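Halogenase PltM (Pseudomonas fluorescens, PDB 6BZN) halogenates phenolic substrates with chloride, bromide or iodide as a flavin-dependent halogenase that binds FAD. Local coordinates at residues A55-F60 with I143-L148; V62-T67 with L138-I143; G100-G105 with Q268-L273; K246-H251 with W259-N264. One frame throughout, in Å; residues are numbered along the deposited sequence.

Contact 1 of 4, residues A55-F60 with I143-L148; sequences AQHPRF and IDYFAL
His57 and Tyr145 mark the nearest approach of the two backbones, their CA atoms 6.3 Å apart. Here the irregular loop 55-60, which carries a cis peptide before Pro58, passes beside helix 140-153. The loop follows strand 49-52 of the parallel sheet in the Rossmann-type, FAD-binding part of the fold, and the contact packs it against the helix largely by van der Waals forces.

The Tyr145 ring takes His57 CB over one face, almost on the ring normal: a CH-pi contact with CB 3.6 Å from the ring centroid. The CG of Tyr145 stands anti to the backbone N (chi1 -154°), which swings the ring toward the C-terminal end of the helix, with one face to the loop. Beyond CB the imidazole slides off the phenol. The planes are within 14° of parallel, yet with centroids 5.1 Å apart the rings barely overlap. Deeper in, Leu148 CD2 reaches His57 CD2 at 3.5 Å, while Asp144 CB meets the imidazole edge in plane, 4.0 Å from His57 CE1. The histidine is kept from turning mainly by NE2, which is hydrogen-bonded to Ser31 O, and Arg59 NH1 lies over the rim of one imidazole face.

Arg59 and Asp144 are joined through solvent rather than directly. Arg59 is a residue of the FAD site and salt-bridges Asp53, another of them; Asp144 is also held by Arg140, a third. Between Arg59 and Asp144 sits one water, which accepts from Arg59 NE at 2.6 Å and donates to Asp144 OD2 at 2.7 Å.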
loop_
_atom_site.group_PDB
_atom_site.type_symbol
_atom_site.label_atom_id
_atom_site.label_comp_id
_atom_site.label_asym_id
_atom_site.label_seq_id
_atom_site.Cartn_x
_atom_site.Cartn_y
_atom_site.Cartn_z
ATOM N N ALA A 55 6.677 -11.590 17.073
ATOM C CA ALA A 55 7.790 -11.891 16.182
ATOM C C ALA A 55 9.044 -11.165 16.669
ATOM O O ALA A 55 9.023 -10.472 17.695
ATOM C CB ALA A 55 7.437 -11.464 14.767
ATOM N N GLN A 56 10.134 -11.333 15.927
ATOM C CA GLN A 56 11.340 -10.564 16.171
ATOM C C GLN A 56 12.023 -10.126 14.884
ATOM O O GLN A 56 11.840 -10.730 13.842
ATOM C CB GLN A 56 12.306 -11.323 17.081
ATOM C CG GLN A 56 12.719 -12.712 16.645
ATOM C CD GLN A 56 13.294 -13.511 17.814
ATOM O OE1 GLN A 56 13.943 -12.950 18.711
ATOM N NE2 GLN A 56 13.034 -14.816 17.829
ATOM N N HIS A 57 12.788 -9.045 14.972
ATOM C CA HIS A 57 13.580 -8.565 13.844
ATOM C C HIS A 57 14.901 -9.337 13.840
ATOM O O HIS A 57 15.382 -9.716 14.906
ATOM C CB HIS A 57 13.846 -7.065 13.956
ATOM C CG HIS A 57 12.620 -6.232 13.792
ATOM N ND1 HIS A 57 12.203 -5.762 12.565
ATOM C CD2 HIS A 57 11.694 -5.819 14.686
ATOM C CE1 HIS A 57 11.088 -5.069 12.719
ATOM N NE2 HIS A 57 10.756 -5.097 13.994
ATOM N N PRO A 58 15.493 -9.587 12.674
ATOM C CA PRO A 58 14.962 -9.230 11.372
ATOM C C PRO A 58 13.877 -10.204 10.912
ATOM O O PRO A 58 13.902 -11.379 11.261
ATOM C CB PRO A 58 16.186 -9.368 10.468
ATOM C CG PRO A 58 16.905 -10.520 11.064
ATOM C CD PRO A 58 16.774 -10.308 12.553
ATOM N N ARG A 59 12.930 -9.719 10.123
ATOM C CA ARG A 59 11.984 -10.633 9.486
ATOM C C ARG A 59 11.483 -10.115 8.154
ATOM O O ARG A 59 11.427 -8.924 7.913
ATOM C CB ARG A 59 10.808 -10.956 10.425
ATOM C CG ARG A 59 9.710 -9.916 10.511
ATOM C CD ARG A 59 10.135 -8.593 11.132
ATOM N NE ARG A 59 8.925 -7.849 11.511
ATOM C CZ ARG A 59 8.339 -7.850 12.723
ATOM N NH1 ARG A 59 8.862 -8.501 13.764
ATOM N NH2 ARG A 59 7.217 -7.148 12.912
ATOM N N PHE A 60 11.066 -11.054 7.329
ATOM C CA PHE A 60 10.571 -10.788 5.987
ATOM C C PHE A 60 9.159 -10.212 6.041
ATOM O O PHE A 60 8.354 -10.557 6.912
ATOM C CB PHE A 60 10.634 -12.100 5.208
ATOM C CG PHE A 60 9.806 -12.143 3.966
ATOM C CD1 PHE A 60 10.334 -11.737 2.747
ATOM C CD2 PHE A 60 8.523 -12.675 4.004
ATOM C CE1 PHE A 60 9.580 -11.819 1.589
ATOM C CE2 PHE A 60 7.760 -12.760 2.851
ATOM C CZ PHE A 60 8.291 -12.328 1.638
ATOM N N ILE A 143 14.226 -2.025 6.116
ATOM C CA ILE A 143 13.461 -0.803 6.323
ATOM C C ILE A 143 12.771 -0.825 7.684
ATOM O O ILE A 143 12.873 0.144 8.441
ATOM C CB ILE A 143 12.428 -0.598 5.181
ATOM C CG1 ILE A 143 13.141 -0.349 3.846
ATOM C CG2 ILE A 143 11.436 0.517 5.495
ATOM C CD1 ILE A 143 13.909 0.948 3.745
ATOM N N ASP A 144 12.087 -1.924 7.994
ATOM C CA ASP A 144 11.322 -2.023 9.250
ATOM C C ASP A 144 12.222 -2.051 10.474
ATOM O O ASP A 144 11.879 -1.475 11.494
ATOM C CB ASP A 144 10.371 -3.229 9.242
ATOM C CG ASP A 144 9.201 -3.042 8.256
ATOM O OD1 ASP A 144 9.299 -2.211 7.322
ATOM O OD2 ASP A 144 8.178 -3.727 8.406
ATOM N N TYR A 145 13.379 -2.701 10.373
ATOM C CA TYR A 145 14.285 -2.765 11.511
ATOM C C TYR A 145 14.794 -1.336 11.789
ATOM O O TYR A 145 14.787 -0.883 12.932
ATOM C CB TYR A 145 15.453 -3.726 11.274
ATOM C CG TYR A 145 16.090 -4.330 12.533
ATOM C CD1 TYR A 145 15.707 -3.941 13.826
ATOM C CD2 TYR A 145 17.098 -5.289 12.422
ATOM C CE1 TYR A 145 16.286 -4.502 14.960
ATOM C CE2 TYR A 145 17.691 -5.843 13.554
ATOM C CZ TYR A 145 17.275 -5.448 14.821
ATOM O OH TYR A 145 17.838 -5.996 15.960
ATOM N N PHE A 146 15.166 -0.619 10.729
ATOM C CA PHE A 146 15.554 0.801 10.838
ATOM C C PHE A 146 14.458 1.653 11.486
ATOM O O PHE A 146 14.743 2.462 12.357
ATOM C CB PHE A 146 15.925 1.347 9.456
ATOM C CG PHE A 146 16.392 2.766 9.461
ATOM C CD1 PHE A 146 15.485 3.811 9.269
ATOM C CD2 PHE A 146 17.731 3.069 9.629
ATOM C CE1 PHE A 146 15.918 5.131 9.252
ATOM C CE2 PHE A 146 18.167 4.384 9.632
ATOM C CZ PHE A 146 17.263 5.416 9.432
ATOM N N ALA A 147 13.213 1.453 11.063
ATOM C CA ALA A 147 12.075 2.149 11.651
ATOM C C ALA A 147 11.962 1.878 13.149
ATOM O O ALA A 147 11.785 2.823 13.937
ATOM C CB ALA A 147 10.776 1.759 10.943
ATOM N N LEU A 148 12.091 0.618 13.558
ATOM C CA LEU A 148 12.068 0.323 14.994
ATOM C C LEU A 148 13.198 1.053 15.718
ATOM O O LEU A 148 13.013 1.542 16.829
ATOM C CB LEU A 148 12.170 -1.171 15.268
ATOM C CG LEU A 148 12.092 -1.571 16.749
ATOM C CD1 LEU A 148 10.795 -1.095 17.399
ATOM C CD2 LEU A 148 12.199 -3.075 16.873
HETATM O O HOH W 1 7.987 -5.894 9.990
#

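Contact 2 of 4, residues V62-T67 with L138-I143; sequences VGEAAT and LFRQDI
Two successive bends in the Arg140 side chain, at chi2 (-70°) and chi3 (-60°), fold it back so that NH1 arrives at Gly63 O. CG and CD pass close to the same oxygen on the way, and NH1 ends 2.9 Å from Gly63 O. The bond lies in the guanidinium plane and meets a lone pair in the plane of the carbonyl. Val62 O is also near, 3.1 Å from Arg140 NH1, but at an angle too poor for a hydrogen bond. NH1 packs close beside Gly63, which has no side chain.

Further along, the backbones meet directly: Leu138 N donates to Glu64 O at 2.8 Å in an almost straight bond (175°), again on an in-plane lone pair. Glu64 CG also packs 3.3 Å from Leu138 O. The carboxylate beyond it hydrogen-bonds Ser275 and His221, and Glu64 OE2 also accepts from a water at 2.7 Å. The same water accepts a hydrogen bond from Arg140 N, in the first turn of helix 140-153.

Arg140 NE forms a salt bridge with Asp144 OD1, so the guanidinium is held at two points. A leucine here would probably leave Gly63 O and Asp144 OD1 without the arginine, and the 62-63 part of the loop less firmly tied to the helix.

Val62, Ala65 and Arg140 all belong to the FAD site. One cationic group thus ties a glycine carbonyl of the loop to an acid on the helix, which would probably hold the 62-65 loop in shape beside the place where FAD binds.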
loop_
_atom_site.group_PDB
_atom_site.type_symbol
_atom_site.label_atom_id
_atom_site.label_comp_id
_atom_site.label_asym_id
_atom_site.label_seq_id
_atom_site.Cartn_x
_atom_site.Cartn_y
_atom_site.Cartn_z
ATOM N N VAL A 62 6.203 -8.478 2.856
ATOM C CA VAL A 62 5.938 -7.816 1.557
ATOM C C VAL A 62 5.274 -6.459 1.839
ATOM O O VAL A 62 5.208 -6.039 2.999
ATOM C CB VAL A 62 5.160 -8.703 0.543
ATOM C CG1 VAL A 62 6.088 -9.778 -0.026
ATOM C CG2 VAL A 62 3.919 -9.307 1.175
ATOM N N GLY A 63 4.808 -5.758 0.798
ATOM C CA GLY A 63 4.354 -4.375 0.945
ATOM C C GLY A 63 5.547 -3.504 0.624
ATOM O O GLY A 63 6.076 -2.805 1.475
ATOM N N GLU A 64 5.973 -3.572 -0.634
ATOM C CA GLU A 64 7.300 -3.110 -1.032
ATOM C C GLU A 64 7.306 -1.913 -1.973
ATOM O O GLU A 64 8.300 -1.185 -2.026
ATOM C CB GLU A 64 8.061 -4.270 -1.666
ATOM C CG GLU A 64 8.252 -5.450 -0.697
ATOM C CD GLU A 64 8.427 -6.800 -1.361
ATOM O OE1 GLU A 64 7.618 -7.153 -2.249
ATOM O OE2 GLU A 64 9.349 -7.539 -0.939
ATOM N N ALA A 65 6.227 -1.698 -2.714
ATOM C CA ALA A 65 6.237 -0.663 -3.744
ATOM C C ALA A 65 5.785 0.646 -3.148
ATOM O O ALA A 65 4.607 0.819 -2.816
ATOM C CB ALA A 65 5.336 -1.058 -4.907
ATOM N N ALA A 66 6.720 1.574 -2.983
ATOM C CA ALA A 66 6.368 2.912 -2.551
ATOM C C ALA A 66 5.612 3.610 -3.679
ATOM O O ALA A 66 5.663 3.180 -4.835
ATOM C CB ALA A 66 7.604 3.707 -2.155
ATOM N N THR A 67 4.904 4.672 -3.322
ATOM C CA THR A 67 4.127 5.474 -4.275
ATOM C C THR A 67 4.413 6.954 -4.028
ATOM O O THR A 67 4.979 7.315 -2.999
ATOM C CB THR A 67 2.628 5.260 -4.075
ATOM O OG1 THR A 67 2.327 5.329 -2.673
ATOM C CG2 THR A 67 2.202 3.923 -4.629
ATOM N N LEU A 138 10.986 -1.186 -1.353
ATOM C CA LEU A 138 11.410 -1.313 0.038
ATOM C C LEU A 138 11.722 -2.752 0.394
ATOM O O LEU A 138 10.848 -3.614 0.287
ATOM C CB LEU A 138 10.305 -0.791 0.950
ATOM C CG LEU A 138 9.856 0.655 0.766
ATOM C CD1 LEU A 138 8.585 0.892 1.538
ATOM C CD2 LEU A 138 10.930 1.624 1.227
ATOM N N PHE A 139 12.964 -3.020 0.807
ATOM C CA PHE A 139 13.357 -4.331 1.294
ATOM C C PHE A 139 12.991 -4.316 2.760
ATOM O O PHE A 139 13.738 -3.812 3.601
ATOM C CB PHE A 139 14.855 -4.573 1.049
ATOM C CG PHE A 139 15.328 -5.975 1.338
ATOM C CD1 PHE A 139 14.685 -7.081 0.784
ATOM C CD2 PHE A 139 16.470 -6.195 2.120
ATOM C CE1 PHE A 139 15.147 -8.371 1.022
ATOM C CE2 PHE A 139 16.930 -7.493 2.358
ATOM C CZ PHE A 139 16.269 -8.574 1.804
ATOM N N ARG A 140 11.808 -4.842 3.062
ATOM C CA ARG A 140 11.156 -4.545 4.343
ATOM C C ARG A 140 11.906 -5.041 5.579
ATOM O O ARG A 140 11.889 -4.376 6.621
ATOM C CB ARG A 140 9.718 -5.054 4.331
ATOM C CG ARG A 140 8.807 -4.305 3.359
ATOM C CD ARG A 140 8.493 -2.877 3.798
ATOM N NE ARG A 140 7.823 -2.921 5.100
ATOM C CZ ARG A 140 6.523 -3.140 5.285
ATOM N NH1 ARG A 140 5.679 -3.220 4.268
ATOM N NH2 ARG A 140 6.060 -3.228 6.525
ATOM N N GLN A 141 12.608 -6.168 5.479
ATOM C CA GLN A 141 13.436 -6.579 6.618
ATOM C C GLN A 141 14.370 -5.479 7.114
ATOM O O GLN A 141 14.582 -5.343 8.308
ATOM C CB GLN A 141 14.223 -7.862 6.336
ATOM C CG GLN A 141 15.216 -7.805 5.191
ATOM C CD GLN A 141 16.209 -8.951 5.254
ATOM O OE1 GLN A 141 15.900 -10.070 4.864
ATOM N NE2 GLN A 141 17.424 -8.665 5.751
ATOM N N ASP A 142 14.952 -4.707 6.204
ATOM C CA ASP A 142 15.925 -3.680 6.591
ATOM C C ASP A 142 15.241 -2.364 6.903
ATOM O O ASP A 142 15.609 -1.679 7.855
ATOM C CB ASP A 142 16.976 -3.488 5.507
ATOM C CG ASP A 142 17.951 -4.677 5.391
ATOM O OD1 ASP A 142 17.981 -5.581 6.267
ATOM O OD2 ASP A 142 18.696 -4.697 4.379
ATOM N N ILE A 143 14.226 -2.025 6.116
ATOM C CA ILE A 143 13.461 -0.803 6.323
ATOM C C ILE A 143 12.771 -0.825 7.684
ATOM O O ILE A 143 12.873 0.144 8.441
ATOM C CB ILE A 143 12.428 -0.598 5.181
ATOM C CG1 ILE A 143 13.141 -0.349 3.846
ATOM C CG2 ILE A 143 11.436 0.517 5.495
ATOM C CD1 ILE A 143 13.909 0.948 3.745
HETATM O O HOH W 2 10.537 -6.981 1.475
#

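Contact 3 of 4, residues G100-G105 with Q268-L273; sequences GSSACG and QGTNQL
Ser102 and Asn271 bring the backbones to 4.4 Å between CA atoms, where the type I turn Gly100-Ala103, after helix 92-98, meets the irregular loop 268-273. Thr270 OG1 sits between two serine hydroxyls, 2.8 Å from Ser101 OG and 2.6 Å from Ser102 OG, hydrogen-bonded to each. Its chi1 of 46° places OG1 between the backbone N and carbonyl carbon, facing the turn. The backbone adds a bond from Thr270 N to Ser101 O at 3.0 Å, the donor standing well above the carbonyl plane. A water accepts from Asn271 N and lies 2.8 Å from Ser101 O.

Asn271 uses both ends of its amide. ND2 donates to Ser102 O at 3.0 Å, nearly straight and in the planes of both groups, while OD1 receives Leu273 N at 2.9 Å. With an alanine in its place both amide bonds go, and the loop would probably be tied less firmly to Ser102 and lose its turn at Leu273 N.

The contact is a polar surface join between the turn leading into strand 104-107 and the connection between strands 256-262 and 273-281, and OD1 of Asn271 closes an Asx turn leading into the latter strand.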
loop_
_atom_site.group_PDB
_atom_site.type_symbol
_atom_site.label_atom_id
_atom_site.label_comp_id
_atom_site.label_asym_id
_atom_site.label_seq_id
_atom_site.Cartn_x
_atom_site.Cartn_y
_atom_site.Cartn_z
ATOM N N GLY A 100 20.942 1.490 4.476
ATOM C CA GLY A 100 21.958 0.582 3.978
ATOM C C GLY A 100 21.783 0.296 2.512
ATOM O O GLY A 100 20.678 0.387 1.966
ATOM N N SER A 101 22.870 -0.103 1.870
ATOM C CA SER A 101 22.854 -0.270 0.419
ATOM C C SER A 101 22.002 -1.464 -0.053
ATOM O O SER A 101 21.620 -1.514 -1.224
ATOM C CB SER A 101 24.273 -0.369 -0.138
ATOM O OG SER A 101 24.982 -1.449 0.442
ATOM N N SER A 102 21.696 -2.411 0.831
ATOM C CA SER A 102 20.802 -3.506 0.469
ATOM C C SER A 102 19.319 -3.201 0.750
ATOM O O SER A 102 18.455 -4.031 0.454
ATOM C CB SER A 102 21.226 -4.775 1.192
ATOM O OG SER A 102 22.504 -5.217 0.743
ATOM N N ALA A 103 19.014 -2.013 1.275
ATOM C CA ALA A 103 17.682 -1.755 1.849
ATOM C C ALA A 103 16.588 -1.388 0.840
ATOM O O ALA A 103 15.408 -1.386 1.193
ATOM C CB ALA A 103 17.785 -0.696 2.936
ATOM N N CYS A 104 16.965 -1.094 -0.401
ATOM C CA CYS A 104 15.968 -0.827 -1.424
ATOM C C CYS A 104 16.467 -1.016 -2.838
ATOM O O CYS A 104 17.677 -1.051 -3.114
ATOM C CB CYS A 104 15.394 0.584 -1.288
ATOM S SG CYS A 104 16.540 1.891 -1.758
ATOM N N GLY A 105 15.495 -1.205 -3.715
ATOM C CA GLY A 105 15.651 -0.979 -5.130
ATOM C C GLY A 105 15.013 0.357 -5.491
ATOM O O GLY A 105 14.553 1.111 -4.626
ATOM N N GLN A 268 23.852 2.056 -7.088
ATOM C CA GLN A 268 24.523 1.898 -5.774
ATOM C C GLN A 268 23.935 0.866 -4.770
ATOM O O GLN A 268 24.365 0.816 -3.622
ATOM C CB GLN A 268 24.640 3.261 -5.083
ATOM C CG GLN A 268 25.493 4.266 -5.839
ATOM C CD GLN A 268 24.652 5.340 -6.499
ATOM O OE1 GLN A 268 24.016 6.146 -5.807
ATOM N NE2 GLN A 268 24.634 5.363 -7.832
ATOM N N GLY A 269 22.994 0.037 -5.211
ATOM C CA GLY A 269 22.399 -1.007 -4.377
ATOM C C GLY A 269 23.254 -2.254 -4.354
ATOM O O GLY A 269 24.050 -2.486 -5.266
ATOM N N THR A 270 23.138 -3.031 -3.284
ATOM C CA THR A 270 23.825 -4.306 -3.173
ATOM C C THR A 270 22.892 -5.503 -3.070
ATOM O O THR A 270 23.356 -6.642 -3.080
ATOM C CB THR A 270 24.756 -4.304 -1.955
ATOM O OG1 THR A 270 24.048 -3.768 -0.821
ATOM C CG2 THR A 270 25.989 -3.473 -2.244
ATOM N N ASN A 271 21.588 -5.279 -2.997
ATOM C CA ASN A 271 20.668 -6.394 -2.826
ATOM C C ASN A 271 20.598 -7.163 -4.137
ATOM O O ASN A 271 20.527 -6.547 -5.190
ATOM C CB ASN A 271 19.292 -5.870 -2.414
ATOM C CG ASN A 271 18.403 -6.953 -1.835
ATOM O OD1 ASN A 271 18.325 -8.062 -2.355
ATOM N ND2 ASN A 271 17.707 -6.629 -0.770
ATOM N N GLN A 272 20.654 -8.494 -4.084
ATOM C CA GLN A 272 20.590 -9.338 -5.290
ATOM C C GLN A 272 19.188 -9.830 -5.640
ATOM O O GLN A 272 18.974 -10.413 -6.708
ATOM C CB GLN A 272 21.486 -10.560 -5.117
ATOM C CG GLN A 272 22.956 -10.226 -4.913
ATOM C CD GLN A 272 23.771 -11.486 -4.677
ATOM O OE1 GLN A 272 23.764 -12.386 -5.508
ATOM N NE2 GLN A 272 24.449 -11.569 -3.532
ATOM N N LEU A 273 18.232 -9.598 -4.755
ATOM C CA LEU A 273 16.940 -10.235 -4.861
ATOM C C LEU A 273 15.952 -9.419 -5.657
ATOM O O LEU A 273 16.096 -8.200 -5.828
ATOM C CB LEU A 273 16.366 -10.487 -3.465
ATOM C CG LEU A 273 17.219 -11.385 -2.556
ATOM C CD1 LEU A 273 16.674 -11.323 -1.133
ATOM C CD2 LEU A 273 17.241 -12.814 -3.101
HETATM O O HOH W 3 20.026 -2.750 -3.106
#

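Contact 4 of 4, residues K246-H251 with W259-N264; sequences KSTLHH and WVIPFN
Leu249 lies alongside Val260, the two side chains pointing the same way from the sheet, with Leu249 CD2 4.1 Å from Val260 CB. On that face His251 joins them: Val260 CG2 comes to the edge of the imidazole, near its plane, 4.0 Å from His251 CD2. Thr248 and Ile261 likewise run side by side, with Thr248 CG2, anti to the backbone N, 3.8 Å from Ile261 CG1. That torsion leaves Thr248 OG1 pointing elsewhere, to a bond with His137.

The backbones form the beta hairpin of strands 248-253 and 256-262 in a mixed sheet, the short segments antiparallel at 162°. Leu249 and Val260 are a hydrogen-bonded pair, with Val260 N to Leu249 O at 2.9 Å and Leu249 N to Val260 O at 3.2 Å. Leu249 O also receives a CA-H...O contact from Trp259 CA at 3.3 Å. His250 and Trp259 follow as a non-hydrogen-bonded pair, and the indole NE1 turns to Ser275 on the next strand, 273-281.

On the buried Leu249-Val260 face the apolar branches lie against each other, beside the paired backbones, while His251, like Thr248 and Trp259, finds polar partners outside the hairpin: His115 and His308.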
loop_
_atom_site.group_PDB
_atom_site.type_symbol
_atom_site.label_atom_id
_atom_site.label_comp_id
_atom_site.label_asym_id
_atom_site.label_seq_id
_atom_site.Cartn_x
_atom_site.Cartn_y
_atom_site.Cartn_z
ATOM N N LYS A 246 13.504 -0.811 -13.898
ATOM C CA LYS A 246 13.472 0.255 -12.906
ATOM C C LYS A 246 12.041 0.749 -12.673
ATOM O O LYS A 246 11.785 1.948 -12.601
ATOM C CB LYS A 246 14.381 1.419 -13.347
ATOM C CG LYS A 246 15.849 1.052 -13.524
ATOM C CD LYS A 246 16.679 2.303 -13.777
ATOM C CE LYS A 246 18.149 1.999 -14.076
ATOM N NZ LYS A 246 18.902 1.556 -12.871
ATOM N N SER A 247 11.118 -0.194 -12.521
ATOM C CA SER A 247 9.720 0.092 -12.266
ATOM C C SER A 247 9.111 -1.051 -11.468
ATOM O O SER A 247 9.669 -2.150 -11.405
ATOM C CB SER A 247 8.964 0.240 -13.590
ATOM O OG SER A 247 8.630 -1.021 -14.149
ATOM N N THR A 248 7.964 -0.789 -10.871
ATOM C CA THR A 248 7.114 -1.855 -10.364
ATOM C C THR A 248 6.337 -2.412 -11.550
ATOM O O THR A 248 5.415 -1.778 -12.044
ATOM C CB THR A 248 6.137 -1.315 -9.331
ATOM O OG1 THR A 248 6.870 -0.553 -8.359
ATOM C CG2 THR A 248 5.342 -2.435 -8.660
ATOM N N LEU A 249 6.719 -3.602 -11.987
ATOM C CA LEU A 249 6.185 -4.200 -13.193
ATOM C C LEU A 249 5.049 -5.141 -12.829
ATOM O O LEU A 249 5.216 -6.022 -11.968
ATOM C CB LEU A 249 7.307 -4.925 -13.930
ATOM C CG LEU A 249 6.988 -5.906 -15.047
ATOM C CD1 LEU A 249 6.150 -5.257 -16.134
ATOM C CD2 LEU A 249 8.305 -6.436 -15.602
ATOM N N HIS A 250 3.909 -4.939 -13.491
ATOM C CA HIS A 250 2.698 -5.715 -13.295
ATOM C C HIS A 250 2.411 -6.451 -14.597
ATOM O O HIS A 250 2.105 -5.810 -15.609
ATOM C CB HIS A 250 1.511 -4.780 -13.017
ATOM C CG HIS A 250 1.696 -3.858 -11.851
ATOM N ND1 HIS A 250 2.569 -2.793 -11.868
ATOM C CD2 HIS A 250 1.061 -3.799 -10.655
ATOM C CE1 HIS A 250 2.495 -2.144 -10.716
ATOM N NE2 HIS A 250 1.589 -2.738 -9.962
ATOM N N HIS A 251 2.529 -7.775 -14.589
ATOM C CA HIS A 251 2.104 -8.592 -15.718
ATOM C C HIS A 251 0.666 -8.968 -15.449
ATOM O O HIS A 251 0.388 -9.640 -14.451
ATOM C CB HIS A 251 2.945 -9.847 -15.816
ATOM C CG HIS A 251 4.326 -9.594 -16.300
ATOM N ND1 HIS A 251 4.592 -9.115 -17.561
ATOM C CD2 HIS A 251 5.524 -9.764 -15.702
ATOM C CE1 HIS A 251 5.895 -8.996 -17.722
ATOM N NE2 HIS A 251 6.478 -9.393 -16.609
ATOM N N TRP A 259 3.685 -9.597 -10.063
ATOM C CA TRP A 259 4.611 -8.479 -9.906
ATOM C C TRP A 259 6.059 -8.913 -10.034
ATOM O O TRP A 259 6.415 -10.009 -9.608
ATOM C CB TRP A 259 4.377 -7.748 -8.580
ATOM C CG TRP A 259 4.951 -8.318 -7.260
ATOM C CD1 TRP A 259 6.268 -8.465 -6.912
ATOM C CD2 TRP A 259 4.196 -8.693 -6.101
ATOM N NE1 TRP A 259 6.375 -8.921 -5.610
ATOM C CE2 TRP A 259 5.120 -9.075 -5.094
ATOM C CE3 TRP A 259 2.822 -8.747 -5.812
ATOM C CZ2 TRP A 259 4.715 -9.507 -3.820
ATOM C CZ3 TRP A 259 2.420 -9.194 -4.540
ATOM C CH2 TRP A 259 3.362 -9.569 -3.571
ATOM N N VAL A 260 6.869 -8.021 -10.616
ATOM C CA VAL A 260 8.314 -8.119 -10.639
ATOM C C VAL A 260 8.829 -6.807 -10.037
ATOM O O VAL A 260 8.685 -5.724 -10.632
ATOM C CB VAL A 260 8.848 -8.342 -12.070
ATOM C CG1 VAL A 260 10.358 -8.519 -12.065
ATOM C CG2 VAL A 260 8.180 -9.558 -12.704
ATOM N N ILE A 261 9.403 -6.912 -8.839
ATOM C CA ILE A 261 9.805 -5.775 -8.031
ATOM C C ILE A 261 11.265 -5.999 -7.647
ATOM O O ILE A 261 11.548 -6.607 -6.608
ATOM C CB ILE A 261 8.881 -5.634 -6.802
ATOM C CG1 ILE A 261 7.496 -5.205 -7.266
ATOM C CG2 ILE A 261 9.397 -4.618 -5.800
ATOM C CD1 ILE A 261 6.477 -5.112 -6.166
ATOM N N PRO A 262 12.201 -5.528 -8.490
ATOM C CA PRO A 262 13.620 -5.768 -8.187
ATOM C C PRO A 262 14.154 -4.941 -7.042
ATOM O O PRO A 262 13.784 -3.762 -6.901
ATOM C CB PRO A 262 14.333 -5.353 -9.482
ATOM C CG PRO A 262 13.285 -5.434 -10.524
ATOM C CD PRO A 262 12.042 -4.976 -9.844
ATOM N N PHE A 263 15.017 -5.549 -6.225
ATOM C CA PHE A 263 15.871 -4.782 -5.308
ATOM C C PHE A 263 17.277 -4.594 -5.882
ATOM O O PHE A 263 18.078 -3.906 -5.270
ATOM C CB PHE A 263 15.958 -5.434 -3.925
ATOM C CG PHE A 263 14.612 -5.717 -3.303
ATOM C CD1 PHE A 263 13.802 -4.678 -2.873
ATOM C CD2 PHE A 263 14.157 -7.024 -3.158
ATOM C CE1 PHE A 263 12.573 -4.935 -2.299
ATOM C CE2 PHE A 263 12.926 -7.291 -2.595
ATOM C CZ PHE A 263 12.136 -6.245 -2.155
ATOM N N ASN A 264 17.551 -5.182 -7.047
ATOM C CA ASN A 264 18.897 -5.216 -7.651
ATOM C C ASN A 264 19.046 -4.307 -8.886
ATOM O O ASN A 264 19.878 -4.563 -9.750
ATOM C CB ASN A 264 19.292 -6.671 -7.978
ATOM C CG ASN A 264 18.479 -7.277 -9.101
ATOM O OD1 ASN A 264 17.309 -6.940 -9.287
ATOM N ND2 ASN A 264 19.085 -8.189 -9.848
#

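Overall arrangement
Contacts 1 and 4 are buried, contact 2 is partly so, and contact 3 lies at the surface. Contacts 1 and 2 share helix 140-153 and hold successive parts of the loop between strand 49-52 and helix 68-81, both with FAD-site residues. Contacts 2 and 3 each touch the other three: Phe139 N probably bonds Ala103 O between them, and Glu64 and Leu138 pack on Phe263 of contact 4. Contact 4 is nested within the loop that contact 3 closes, and Phe263 N probably bonds Leu273 O. The chemistry shifts with place: ring packing and bridged charges in 1, arginine-to-carbonyl bonding in 2, hydroxyl and amide bonds in 3, sheet pairing with apolar packing in 4.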